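Long-range contacts in 2-methyl-3-hydroxypyridine-5-carboxylic acid oxygenase (Mesorhizobium loti, PDB 3ALJ), which probably uses FAD and molecular oxygen to oxygenate and open the ring of 2-methyl-3-hydroxypyridine-5-carboxylic acid: residues A[291-297]-A[339-344]; A[91-96]-A[353-358]; A[209-213]-A[224-229]. All coordinates share one frame; numbering follows the deposited sequence.

Contact 1 (A[291-297]-A[339-344]). With FAD (flavin-adenine dinucleotide), chain B.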
loop_
_atom_site.group_PDB
_atom_site.type_symbol
_atom_site.label_atom_id
_atom_site.label_comp_id
_atom_site.label_asym_id
_atom_site.label_seq_id
_atom_site.Cartn_x
_atom_site.Cartn_y
_atom_site.Cartn_z
ATOM N N HIS A 291 -10.795 -3.577 -1.174
ATOM C CA HIS A 291 -10.058 -4.849 -0.926
ATOM C C HIS A 291 -8.891 -4.658 0.023
ATOM O O HIS A 291 -7.839 -5.267 -0.121
ATOM C CB HIS A 291 -9.592 -5.418 -2.314
ATOM C CG HIS A 291 -8.735 -4.491 -3.098
ATOM N ND1 HIS A 291 -7.477 -4.085 -2.693
ATOM C CD2 HIS A 291 -8.951 -3.914 -4.307
ATOM C CE1 HIS A 291 -6.971 -3.273 -3.639
ATOM N NE2 HIS A 291 -7.831 -3.140 -4.598
ATOM N N ALA A 292 -9.091 -3.897 1.076
ATOM C CA ALA A 292 -8.037 -3.826 2.070
ATOM C C ALA A 292 -7.692 -5.154 2.685
ATOM O O ALA A 292 -8.592 -6.004 2.838
ATOM C CB ALA A 292 -8.428 -2.887 3.210
ATOM N N MET A 293 -6.404 -5.444 2.905
ATOM C CA MET A 293 -5.914 -6.775 3.209
ATOM C C MET A 293 -4.852 -6.781 4.278
ATOM O O MET A 293 -4.320 -5.717 4.622
ATOM C CB MET A 293 -5.475 -7.440 1.907
ATOM C CG MET A 293 -4.232 -6.797 1.295
ATOM S SD MET A 293 -3.675 -7.677 -0.206
ATOM C CE MET A 293 -4.841 -6.964 -1.409
ATOM N N CYS A 294 -4.551 -7.948 4.787
ATOM C CA CYS A 294 -3.419 -8.046 5.666
ATOM C C CYS A 294 -2.118 -7.717 4.947
ATOM O O CYS A 294 -2.001 -8.056 3.776
ATOM C CB CYS A 294 -3.307 -9.483 6.229
ATOM S SG CYS A 294 -4.783 -9.896 7.296
ATOM N N PRO A 295 -1.180 -7.049 5.613
ATOM C CA PRO A 295 0.044 -6.610 4.912
ATOM C C PRO A 295 1.206 -7.595 4.853
ATOM O O PRO A 295 2.280 -7.218 4.361
ATOM C CB PRO A 295 0.416 -5.334 5.686
ATOM C CG PRO A 295 0.049 -5.664 7.111
ATOM C CD PRO A 295 -1.343 -6.365 6.954
ATOM N N ALA A 296 0.920 -8.881 5.164
ATOM C CA ALA A 296 2.032 -9.852 5.146
ATOM C C ALA A 296 2.762 -9.908 3.836
ATOM O O ALA A 296 4.000 -10.082 3.827
ATOM C CB ALA A 296 1.503 -11.297 5.544
ATOM N N LEU A 297 2.057 -9.879 2.709
ATOM C CA LEU A 297 2.716 -9.937 1.408
ATOM C C LEU A 297 3.039 -8.623 0.800
ATOM O O LEU A 297 3.552 -8.566 -0.345
ATOM C CB LEU A 297 1.902 -10.820 0.414
ATOM C CG LEU A 297 1.721 -12.271 0.810
ATOM C CD1 LEU A 297 0.727 -12.879 -0.312
ATOM C CD2 LEU A 297 3.129 -12.937 0.892
ATOM N N CYS A 339 -4.723 -12.878 -3.589
ATOM C CA CYS A 339 -3.653 -12.264 -2.785
ATOM C C CYS A 339 -4.115 -11.845 -1.339
ATOM O O CYS A 339 -3.456 -12.104 -0.371
ATOM C CB CYS A 339 -3.081 -11.065 -3.570
ATOM S SG CYS A 339 -1.733 -10.215 -2.713
ATOM N N GLN A 340 -5.349 -11.323 -1.301
ATOM C CA GLN A 340 -5.940 -10.991 0.005
ATOM C C GLN A 340 -6.077 -12.235 0.899
ATOM O O GLN A 340 -5.755 -12.223 2.065
ATOM C CB GLN A 340 -7.281 -10.268 -0.249
ATOM C CG GLN A 340 -8.030 -10.041 1.009
ATOM C CD GLN A 340 -9.383 -9.403 0.714
ATOM O OE1 GLN A 340 -10.186 -9.966 -0.026
ATOM N NE2 GLN A 340 -9.626 -8.177 1.243
ATOM N N ALA A 341 -6.551 -13.308 0.236
ATOM C CA ALA A 341 -6.719 -14.513 1.056
ATOM C C ALA A 341 -5.373 -15.131 1.552
ATOM O O ALA A 341 -5.281 -15.449 2.724
ATOM C CB ALA A 341 -7.496 -15.606 0.215
ATOM N N LEU A 342 -4.394 -15.137 0.625
ATOM C CA LEU A 342 -3.119 -15.721 0.974
ATOM C C LEU A 342 -2.411 -14.847 2.020
ATOM O O LEU A 342 -1.805 -15.328 2.960
ATOM C CB LEU A 342 -2.271 -15.964 -0.297
ATOM C CG LEU A 342 -0.938 -16.669 0.061
ATOM C CD1 LEU A 342 -1.234 -18.071 0.674
ATOM C CD2 LEU A 342 -0.198 -16.871 -1.282
ATOM N N SER A 343 -2.506 -13.527 1.842
ATOM C CA SER A 343 -1.939 -12.588 2.852
ATOM C C SER A 343 -2.510 -12.827 4.225
ATOM O O SER A 343 -1.849 -12.821 5.225
ATOM C CB SER A 343 -2.280 -11.148 2.388
ATOM O OG SER A 343 -1.484 -10.912 1.226
ATOM N N GLY A 344 -3.856 -12.956 4.224
ATOM C CA GLY A 344 -4.519 -13.246 5.481
ATOM C C GLY A 344 -4.118 -14.566 6.147
ATOM O O GLY A 344 -3.990 -14.651 7.368
HETATM P PA FAD B . -5.512 5.290 1.244
HETATM O O1A FAD B . -4.027 5.201 1.084
HETATM O O2A FAD B . -6.096 5.086 2.518
HETATM O O5B FAD B . -5.920 6.719 0.683
HETATM C C5B FAD B . -7.314 7.172 0.713
HETATM C C4B FAD B . -7.155 8.676 0.627
HETATM O O4B FAD B . -8.558 9.110 0.565
HETATM C C3B FAD B . -6.601 9.333 1.837
HETATM O O3B FAD B . -5.640 10.349 1.484
HETATM C C2B FAD B . -7.874 9.870 2.586
HETATM O O2B FAD B . -7.618 11.045 3.374
HETATM C C1B FAD B . -8.779 10.270 1.467
HETATM N N9A FAD B . -10.171 10.134 1.756
HETATM C C8A FAD B . -10.814 9.275 2.619
HETATM N N7A FAD B . -12.147 9.409 2.543
HETATM C C5A FAD B . -12.375 10.401 1.601
HETATM C C6A FAD B . -13.542 10.906 1.035
HETATM N N6A FAD B . -14.775 10.476 1.468
HETATM N N1A FAD B . -13.394 11.848 0.100
HETATM C C2A FAD B . -12.202 12.309 -0.295
HETATM N N3A FAD B . -11.018 11.831 0.186
HETATM C C4A FAD B . -11.146 10.848 1.119
HETATM N N1 FAD B . 0.887 -1.957 0.784
HETATM C C2 FAD B . 1.907 -2.200 -0.017
HETATM O O2 FAD B . 1.804 -2.248 -1.253
HETATM N N3 FAD B . 3.173 -2.434 0.522
HETATM C C4 FAD B . 3.404 -2.377 1.897
HETATM O O4 FAD B . 4.615 -2.444 2.328
HETATM C C4X FAD B . 2.309 -2.140 2.710
HETATM N N5 FAD B . 2.467 -2.186 4.138
HETATM C C5X FAD B . 1.355 -2.016 4.941
HETATM C C6 FAD B . 1.452 -2.160 6.336
HETATM C C7 FAD B . 0.365 -1.928 7.140
HETATM C C7M FAD B . 0.515 -2.080 8.681
HETATM C C8 FAD B . -0.861 -1.621 6.589
HETATM C C8M FAD B . -2.119 -1.390 7.458
HETATM C C9 FAD B . -0.976 -1.481 5.199
HETATM C C9A FAD B . 0.132 -1.724 4.350
HETATM N N10 FAD B . 0.030 -1.628 2.892
HETATM C C10 FAD B . 1.098 -1.883 2.117
HETATM C "C1'" FAD B . -1.344 -1.327 2.268
HETATM C "C2'" FAD B . -1.402 0.145 1.882
HETATM O "O2'" FAD B . -1.138 0.953 3.048
HETATM C "C3'" FAD B . -2.834 0.496 1.433
HETATM O "O3'" FAD B . -3.373 -0.692 0.740
HETATM C "C4'" FAD B . -2.915 1.600 0.462
HETATM O "O4'" FAD B . -2.428 2.793 1.140
HETATM C "C5'" FAD B . -4.322 1.884 0.052
HETATM O "O5'" FAD B . -4.320 2.978 -0.859
HETATM P P FAD B . -5.714 3.658 -1.162
HETATM O O1P FAD B . -5.405 4.775 -2.065
HETATM O O2P FAD B . -6.756 2.659 -1.562
HETATM O O3P FAD B . -6.216 4.209 0.273
HETATM O O HOH W 1 -6.051 -10.281 4.030
HETATM O O HOH W 2 -0.404 -8.112 1.416
#
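The carboxamide of Q340 reaches from helix 321-349 to the loop 291-297, and its NE2 donates to the backbone O of A292 at 2.9 Å. The bond is bent, 141° at the hydrogen; A292 O lies in the plane of the amide, whereas NE2 sits above the carbonyl plane of A292. The stem of the same side chain, extended beyond CG, lies against M293, with Q340 CG 3.8 Å from M293 CB. CG of M293 is held between its own backbone N and carbonyl carbon (chi1 68°), and the bend at chi3 accompanies an approach of SD to C339 SG at 4.1 Å. Further along, S343 presses CB against the carbonyl O of C294 at 3.4 Å. In the conformer described, one of two, its OG lies 3.3 Å from L297 CD1, donates to C339 O one turn back and accepts a hydrogen bond from a water that also donates to C294 O. A second water accepts from C294 N and donates to Q340 O. Outside the pair, Q340 NE2 also bonds to T273 O, and C294 SG carries a covalently attached beta-mercaptoethanol. P295, between these anchored residues, turns to the flavin, its CB 3.4 Å from FAD C6. A292 O directly, and C294 N and O through water, are thus tied to the helix, which is consistent with a fixed loop beside the isoalloxazine ring.

Contact 2 (A[91-96]-A[353-358])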
loop_
_atom_site.group_PDB
_atom_site.type_symbol
_atom_site.label_atom_id
_atom_site.label_comp_id
_atom_site.label_asym_id
_atom_site.label_seq_id
_atom_site.Cartn_x
_atom_site.Cartn_y
_atom_site.Cartn_z
ATOM N N VAL A 91 17.319 -17.557 9.176
ATOM C CA VAL A 91 16.695 -18.771 8.721
ATOM C C VAL A 91 16.492 -18.765 7.187
ATOM O O VAL A 91 16.191 -19.817 6.554
ATOM C CB VAL A 91 15.368 -19.081 9.438
ATOM C CG1 VAL A 91 15.621 -19.442 10.868
ATOM C CG2 VAL A 91 14.341 -17.929 9.276
ATOM N N SER A 92 16.539 -17.603 6.532
ATOM C CA SER A 92 16.450 -17.625 5.087
ATOM C C SER A 92 16.996 -16.268 4.546
ATOM O O SER A 92 16.955 -15.228 5.238
ATOM C CB SER A 92 14.976 -17.786 4.593
ATOM O OG SER A 92 14.081 -16.765 5.049
ATOM N N LYS A 93 17.394 -16.323 3.251
ATOM C CA LYS A 93 17.736 -15.166 2.459
ATOM C C LYS A 93 17.184 -15.350 1.089
ATOM O O LYS A 93 17.425 -16.413 0.443
ATOM C CB LYS A 93 19.314 -15.050 2.359
ATOM C CG LYS A 93 19.892 -14.445 3.709
ATOM C CD LYS A 93 21.426 -14.330 3.544
ATOM C CE LYS A 93 21.971 -13.659 4.773
ATOM N NZ LYS A 93 23.498 -13.613 4.673
ATOM N N GLU A 94 16.310 -14.402 0.729
ATOM C CA GLU A 94 15.527 -14.639 -0.530
ATOM C C GLU A 94 15.722 -13.453 -1.444
ATOM O O GLU A 94 15.689 -12.267 -1.033
ATOM C CB GLU A 94 13.999 -14.740 -0.164
ATOM C CG GLU A 94 13.695 -15.983 0.646
ATOM C CD GLU A 94 12.273 -15.953 1.198
ATOM O OE1 GLU A 94 12.058 -15.440 2.291
ATOM O OE2 GLU A 94 11.392 -16.510 0.522
ATOM N N THR A 95 15.886 -13.741 -2.753
ATOM C CA THR A 95 16.051 -12.676 -3.774
ATOM C C THR A 95 15.096 -12.890 -4.934
ATOM O O THR A 95 15.143 -12.107 -5.898
ATOM C CB THR A 95 17.505 -12.544 -4.258
ATOM O OG1 THR A 95 17.862 -13.775 -4.866
ATOM C CG2 THR A 95 18.439 -12.152 -3.141
ATOM N N PHE A 96 14.245 -13.918 -4.942
ATOM C CA PHE A 96 13.100 -13.983 -5.891
ATOM C C PHE A 96 13.470 -14.091 -7.346
ATOM O O PHE A 96 12.772 -13.605 -8.206
ATOM C CB PHE A 96 12.185 -12.708 -5.711
ATOM C CG PHE A 96 12.084 -12.197 -4.234
ATOM C CD1 PHE A 96 11.616 -13.063 -3.249
ATOM C CD2 PHE A 96 12.392 -10.903 -3.890
ATOM C CE1 PHE A 96 11.491 -12.641 -1.920
ATOM C CE2 PHE A 96 12.249 -10.444 -2.571
ATOM C CZ PHE A 96 11.796 -11.315 -1.610
ATOM N N SER A 353 7.413 -16.151 9.604
ATOM C CA SER A 353 8.428 -16.448 10.656
ATOM C C SER A 353 9.279 -17.665 10.317
ATOM O O SER A 353 10.305 -17.813 10.925
ATOM C CB SER A 353 7.736 -16.675 12.014
ATOM O OG SER A 353 6.983 -17.894 12.027
ATOM N N LYS A 354 8.815 -18.452 9.352
ATOM C CA LYS A 354 9.508 -19.687 8.986
ATOM C C LYS A 354 10.662 -19.375 8.029
ATOM O O LYS A 354 11.579 -20.215 7.864
ATOM C CB LYS A 354 8.564 -20.704 8.340
ATOM C CG LYS A 354 7.488 -21.128 9.341
ATOM C CD LYS A 354 6.685 -22.249 8.764
ATOM C CE LYS A 354 5.748 -21.777 7.676
ATOM N NZ LYS A 354 5.045 -23.041 7.120
ATOM N N GLY A 355 10.583 -18.233 7.337
ATOM C CA GLY A 355 11.502 -17.921 6.216
ATOM C C GLY A 355 11.179 -18.835 5.004
ATOM O O GLY A 355 10.411 -19.816 5.028
ATOM N N ASN A 356 11.797 -18.428 3.875
ATOM C CA ASN A 356 11.551 -19.155 2.604
ATOM C C ASN A 356 10.110 -19.278 2.181
ATOM O O ASN A 356 9.707 -20.233 1.455
ATOM C CB ASN A 356 12.259 -20.555 2.600
ATOM C CG ASN A 356 13.730 -20.460 2.536
ATOM O OD1 ASN A 356 14.271 -19.672 1.740
ATOM N ND2 ASN A 356 14.385 -21.192 3.470
ATOM N N MET A 357 9.313 -18.308 2.608
ATOM C CA MET A 357 7.873 -18.317 2.277
ATOM C C MET A 357 7.400 -17.430 1.151
ATOM O O MET A 357 6.245 -17.422 0.796
ATOM C CB MET A 357 6.982 -18.122 3.555
ATOM C CG MET A 357 7.200 -19.159 4.654
ATOM S SD MET A 357 6.703 -20.784 4.084
ATOM C CE MET A 357 4.961 -20.516 4.112
ATOM N N PHE A 358 8.384 -16.787 0.484
ATOM C CA PHE A 358 7.984 -16.086 -0.730
ATOM C C PHE A 358 8.092 -17.084 -1.882
ATOM O O PHE A 358 9.024 -17.064 -2.724
ATOM C CB PHE A 358 8.907 -14.864 -0.967
ATOM C CG PHE A 358 8.502 -13.704 -0.077
ATOM C CD1 PHE A 358 7.355 -12.957 -0.408
ATOM C CD2 PHE A 358 9.232 -13.451 1.107
ATOM C CE1 PHE A 358 6.919 -11.915 0.482
ATOM C CE2 PHE A 358 8.783 -12.367 1.939
ATOM C CZ PHE A 358 7.654 -11.691 1.623
HETATM O O HOH W 3 13.524 -21.275 6.164
HETATM O O HOH W 4 17.329 -19.051 2.199
HETATM O O HOH W 5 9.877 -15.827 3.844
HETATM O O HOH W 6 11.641 -17.301 -1.917
#
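E94 points its extended side chain from edge strand 89-94 at the loop 353-358, meeting the backbone of F358 with its carboxylate and the ring of F358 at its rim. Strand 89-94 carries a classic beta bulge, V91 and S92 both facing T84. OE2 takes the F358 N-H on its syn lone pair at 3.0 Å, while the carboxylate lies near the plane of the F358 ring, at its edge, the two planes 45° apart. F96 comes to that ring differently: its own edge is turned to the F358 face in an offset edge-to-face pair, centroids 5.4 Å apart and planes at 75°. Y82 and W56 extend this aromatic cluster. Waters bind both carboxylate oxygens, one joining OE1 to M357 N and another joining OE2 to F358 O. An alanine at E94 would remove the carboxylate, and F358 N would probably lose its acceptor while both waters lost an anchor. The amide of N356 lies across the glutamate stem and beside S92. With OG of S92 set between its backbone N and carbonyl carbon (chi1 58°), the hydroxyl accepts a weak bond from N356 N at 3.1 Å, and OG also lies 3.1 Å from G355 CA.

Contact 3 (A[209-213]-A[224-229])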
loop_
_atom_site.group_PDB
_atom_site.type_symbol
_atom_site.label_atom_id
_atom_site.label_comp_id
_atom_site.label_asym_id
_atom_site.label_seq_id
_atom_site.Cartn_x
_atom_site.Cartn_y
_atom_site.Cartn_z
ATOM N N VAL A 209 6.695 -12.077 22.618
ATOM C CA VAL A 209 6.312 -12.023 21.195
ATOM C C VAL A 209 6.640 -10.600 20.796
ATOM O O VAL A 209 5.868 -9.627 21.105
ATOM C CB VAL A 209 4.828 -12.381 21.035
ATOM C CG1 VAL A 209 4.452 -12.308 19.640
ATOM C CG2 VAL A 209 4.623 -13.873 21.561
ATOM N N GLN A 210 7.705 -10.431 20.025
ATOM C CA GLN A 210 8.125 -9.125 19.544
ATOM C C GLN A 210 8.827 -9.365 18.223
ATOM O O GLN A 210 9.711 -10.241 18.146
ATOM C CB GLN A 210 9.093 -8.296 20.456
ATOM C CG GLN A 210 8.356 -7.779 21.716
ATOM C CD GLN A 210 9.316 -7.006 22.623
ATOM O OE1 GLN A 210 9.272 -7.287 23.805
ATOM N NE2 GLN A 210 10.051 -6.046 22.196
ATOM N N ARG A 211 8.556 -8.514 17.255
ATOM C CA ARG A 211 9.171 -8.610 15.922
ATOM C C ARG A 211 9.530 -7.236 15.486
ATOM O O ARG A 211 8.738 -6.275 15.680
ATOM C CB ARG A 211 8.096 -9.251 15.021
ATOM C CG ARG A 211 8.422 -9.216 13.487
ATOM C CD ARG A 211 7.146 -9.657 12.778
ATOM N NE ARG A 211 7.324 -9.687 11.317
ATOM C CZ ARG A 211 6.317 -9.786 10.450
ATOM N NH1 ARG A 211 6.561 -9.846 9.116
ATOM N NH2 ARG A 211 5.020 -9.815 10.885
ATOM N N ILE A 212 10.636 -7.101 14.773
ATOM C CA ILE A 212 10.935 -5.841 14.026
ATOM C C ILE A 212 11.166 -6.244 12.557
ATOM O O ILE A 212 12.024 -7.094 12.253
ATOM C CB ILE A 212 12.206 -5.122 14.522
ATOM C CG1 ILE A 212 11.872 -4.621 15.935
ATOM C CG2 ILE A 212 12.636 -3.978 13.585
ATOM C CD1 ILE A 212 13.014 -3.670 16.603
ATOM N N LEU A 213 10.458 -5.574 11.616
ATOM C CA LEU A 213 10.850 -5.641 10.188
ATOM C C LEU A 213 11.738 -4.413 9.981
ATOM O O LEU A 213 11.335 -3.244 10.136
ATOM C CB LEU A 213 9.580 -5.571 9.327
ATOM C CG LEU A 213 9.941 -5.599 7.831
ATOM C CD1 LEU A 213 10.507 -7.003 7.496
ATOM C CD2 LEU A 213 8.679 -5.388 6.928
ATOM N N LEU A 224 11.307 1.181 10.064
ATOM C CA LEU A 224 11.137 0.101 11.044
ATOM C C LEU A 224 9.699 -0.168 11.306
ATOM O O LEU A 224 8.902 0.778 11.404
ATOM C CB LEU A 224 11.717 0.476 12.416
ATOM C CG LEU A 224 13.238 0.694 12.411
ATOM C CD1 LEU A 224 13.704 1.117 13.816
ATOM C CD2 LEU A 224 13.963 -0.649 11.938
ATOM N N GLY A 225 9.336 -1.440 11.437
ATOM C CA GLY A 225 7.955 -1.849 11.863
ATOM C C GLY A 225 8.146 -2.596 13.140
ATOM O O GLY A 225 8.796 -3.643 13.141
ATOM N N LEU A 226 7.612 -2.088 14.234
ATOM C CA LEU A 226 7.788 -2.692 15.585
ATOM C C LEU A 226 6.483 -3.378 15.920
ATOM O O LEU A 226 5.455 -2.655 16.095
ATOM C CB LEU A 226 8.201 -1.638 16.649
ATOM C CG LEU A 226 9.677 -1.339 16.808
ATOM C CD1 LEU A 226 10.373 -0.945 15.565
ATOM C CD2 LEU A 226 9.802 -0.138 17.869
ATOM N N MET A 227 6.412 -4.711 15.970
ATOM C CA MET A 227 5.170 -5.420 16.134
ATOM C C MET A 227 5.126 -6.200 17.409
ATOM O O MET A 227 5.988 -7.107 17.672
ATOM C CB MET A 227 5.089 -6.348 14.970
ATOM C CG MET A 227 5.208 -5.634 13.678
ATOM S SD MET A 227 5.097 -6.753 12.260
ATOM C CE MET A 227 6.363 -6.094 11.106
ATOM N N ALA A 228 4.135 -5.943 18.279
ATOM C CA ALA A 228 3.860 -6.703 19.499
ATOM C C ALA A 228 2.355 -6.668 19.665
ATOM O O ALA A 228 1.687 -5.723 19.169
ATOM C CB ALA A 228 4.498 -5.985 20.671
ATOM N N PRO A 229 1.820 -7.678 20.355
ATOM C CA PRO A 229 0.367 -7.772 20.501
ATOM C C PRO A 229 -0.155 -6.591 21.390
ATOM O O PRO A 229 0.556 -6.048 22.244
ATOM C CB PRO A 229 0.193 -9.041 21.331
ATOM C CG PRO A 229 1.484 -9.784 21.240
ATOM C CD PRO A 229 2.520 -8.823 20.971
#
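Strands 211-213 and 224-228 run antiparallel as the two arms of a beta hairpin, their axes 4.7 Å apart at closest approach, with R211-M227 and L213-G225 as hydrogen-bonded pairs flanking the non-hydrogen-bonded pair I212-L226. The bond from M227 N to R211 O is short and nearly straight, 2.8 Å and 176° at the hydrogen; its return, R211 N to M227 O, is longer at 3.0 Å. G225 and L213 exchange a similar pair of bonds. On the face bearing I212 and L226, these two side chains lie side by side and point the same way, their CD1 atoms 3.9 Å apart. I212 CG2 also meets L224 CD2 at 3.9 Å. W245 of helix 242-248 covers I212 and L226. The other face carries R211, L213 and M227. R211 sends its CG anti to the backbone N (chi1 169°) and stays extended to NE, which brings the guanidinium obliquely across the end of M227. NH1 forms a salt bridge with D201 on strand 199-203, so the charged group has a partner that probably helps fix its rotation. M227 SD approaches R211 NH2 to 3.4 Å from one face of the guanidinium. The terminal methyl CE sits over the centre of that group, 3.6 Å from its plane, and also touches L213 CB at 3.7 Å.

Overall arrangement
The centres of the three contacts lie about 18 Å from one another. Contacts 2 and 3 both reach the same seven-stranded mixed sheet, contact 2 through strand 89-94 alone: 89-94 is an outermost strand, and the hairpin 211-216/221-228 lies further in, reached through strands 82-86 and 199-203. Contact 1 lies beside the flavin, where helix 321-349 backs the loop 291-297; the chain leaving that helix supplies the loop 353-358 of contact 2. Contacts 1 and 2 touch, L297 CD2 meeting F358 CE1 at 3.9 Å. Along the sequence, contact 3 closes before contact 1 opens, and both fall between the two segments of contact 2, which therefore ties the C-terminal part back to the sheet.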